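Local atomic coordinates of uncharacterized protein (Bacteroides ovatus, PDB entry 4DQA), a protein that is of unknown function but probably binds carbohydrate, joining an E-set-like N-terminal domain to a concanavalin A-like lectin/glucanase domain. Residues Asp30-Arg34 with Asp44-Ser48. Numbering follows the deposited sequence.
Sequences DLVSR and DVSYS
Tyr47 lays one ring face under the methyl end of Leu31: CD2 of Leu31 sits 3.7 Å from the centroid of the Tyr47 ring, 20° off its normal, a CH-pi contact with Leu31 CD2 3.6 Å from Tyr47 CD1. Leu31 (chi1 t, chi2 p) and Tyr47 (chi1 m, chi2 -80°) both start toward the facing segment. Both backbones are extended and run in opposite senses, with Leu31 CA 9.1 Å from Tyr47 CA and Ser33 CA 8.3 Å from Val45 CA, too far for backbone pairing. This is the spacing of a beta-sandwich: strand 27-35 belongs to one sheet, strand 43-49 to the other, and alternate residues point into the core of the E-set-like N-terminal domain. Polar groups meet there too. Ser33, chi1 p, donates from OG to Tyr47 OH at 2.8 Å, and its OG also lies 4.0 Å from Val45 CG2. A water accepts from Tyr47 OH at 2.6 Å and donates to Leu31 O at 2.7 Å, tying the phenol to the opposite backbone. Val115 of strand 107-117 touches both Ser33 and Tyr47, while Val32, Ser46 and Ser48 direct CB away from the interface.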
loop_
_atom_site.group_PDB
_atom_site.type_symbol
_atom_site.label_atom_id
_atom_site.label_comp_id
_atom_site.label_asym_id
_atom_site.label_seq_id
_atom_site.Cartn_x
_atom_site.Cartn_y
_atom_site.Cartn_z
ATOM N N ASP A 30 14.263 27.109 2.187
ATOM C CA ASP A 30 15.274 28.020 1.674
ATOM C C ASP A 30 16.021 27.358 0.535
ATOM O O ASP A 30 16.349 26.167 0.596
ATOM C CB ASP A 30 16.253 28.397 2.786
ATOM C CG ASP A 30 15.601 29.226 3.892
ATOM O OD1 ASP A 30 14.598 29.919 3.620
ATOM O OD2 ASP A 30 16.100 29.183 5.035
ATOM N N LEU A 31 16.293 28.146 -0.493
ATOM C CA LEU A 31 17.049 27.708 -1.649
ATOM C C LEU A 31 18.249 28.627 -1.813
ATOM O O LEU A 31 18.087 29.845 -2.031
ATOM C CB LEU A 31 16.174 27.749 -2.892
ATOM C CG LEU A 31 16.837 27.283 -4.178
ATOM C CD1 LEU A 31 17.179 25.808 -4.052
ATOM C CD2 LEU A 31 15.896 27.568 -5.339
ATOM N N VAL A 32 19.445 28.043 -1.725
ATOM C CA VAL A 32 20.706 28.768 -1.804
ATOM C C VAL A 32 21.717 28.004 -2.657
ATOM O O VAL A 32 21.930 26.802 -2.466
ATOM C CB VAL A 32 21.298 28.972 -0.394
ATOM C CG1 VAL A 32 22.632 29.668 -0.454
ATOM C CG2 VAL A 32 20.341 29.782 0.464
ATOM N N SER A 33 22.322 28.702 -3.606
ATOM C CA SER A 33 23.439 28.187 -4.363
ATOM C C SER A 33 24.699 28.915 -3.941
ATOM O O SER A 33 24.630 29.870 -3.167
ATOM C CB SER A 33 23.186 28.381 -5.860
ATOM O OG SER A 33 23.002 29.746 -6.194
ATOM N N ARG A 34 25.851 28.455 -4.419
ATOM C CA ARG A 34 27.125 29.094 -4.065
ATOM C C ARG A 34 28.148 29.073 -5.197
ATOM O O ARG A 34 27.981 28.397 -6.206
ATOM C CB ARG A 34 27.752 28.433 -2.837
ATOM C CG ARG A 34 28.064 26.955 -2.998
ATOM C CD ARG A 34 29.021 26.501 -1.914
ATOM N NE ARG A 34 30.347 27.065 -2.116
ATOM C CZ ARG A 34 31.389 26.852 -1.319
ATOM N NH1 ARG A 34 31.259 26.098 -0.230
ATOM N NH2 ARG A 34 32.559 27.403 -1.608
ATOM N N ASP A 44 25.265 36.864 -10.749
ATOM C CA ASP A 44 23.827 36.738 -10.783
ATOM C C ASP A 44 23.407 35.310 -11.070
ATOM O O ASP A 44 24.033 34.612 -11.869
ATOM C CB ASP A 44 23.247 37.669 -11.829
ATOM C CG ASP A 44 23.517 39.121 -11.502
ATOM O OD1 ASP A 44 23.204 39.510 -10.349
ATOM O OD2 ASP A 44 24.053 39.855 -12.370
ATOM N N VAL A 45 22.362 34.866 -10.386
ATOM C CA VAL A 45 21.866 33.500 -10.569
ATOM C C VAL A 45 20.363 33.488 -10.717
ATOM O O VAL A 45 19.669 34.480 -10.446
ATOM C CB VAL A 45 22.283 32.563 -9.405
ATOM C CG1 VAL A 45 23.802 32.491 -9.258
ATOM C CG2 VAL A 45 21.614 32.980 -8.084
ATOM N N SER A 46 19.845 32.371 -11.193
ATOM C CA SER A 46 18.408 32.185 -11.211
ATOM C C SER A 46 18.091 30.717 -11.085
ATOM O O SER A 46 18.984 29.868 -11.165
ATOM C CB SER A 46 17.774 32.761 -12.468
ATOM O OG SER A 46 18.101 31.980 -13.620
ATOM N N TYR A 47 16.821 30.419 -10.893
ATOM C CA TYR A 47 16.403 29.058 -10.602
ATOM C C TYR A 47 15.221 28.627 -11.437
ATOM O O TYR A 47 14.406 29.442 -11.889
ATOM C CB TYR A 47 16.043 28.938 -9.113
ATOM C CG TYR A 47 17.176 29.322 -8.190
ATOM C CD1 TYR A 47 18.206 28.422 -7.923
ATOM C CD2 TYR A 47 17.243 30.577 -7.595
ATOM C CE1 TYR A 47 19.255 28.763 -7.112
ATOM C CE2 TYR A 47 18.293 30.919 -6.760
ATOM C CZ TYR A 47 19.297 30.005 -6.526
ATOM O OH TYR A 47 20.346 30.353 -5.691
ATOM N N SER A 48 15.097 27.320 -11.598
ATOM C CA SER A 48 13.932 26.753 -12.250
ATOM C C SER A 48 13.702 25.348 -11.736
ATOM O O SER A 48 14.596 24.736 -11.158
ATOM C CB SER A 48 14.125 26.699 -13.754
ATOM O OG SER A 48 15.200 25.821 -14.091
HETATM O O HOH W 1 19.498 31.620 -3.546
#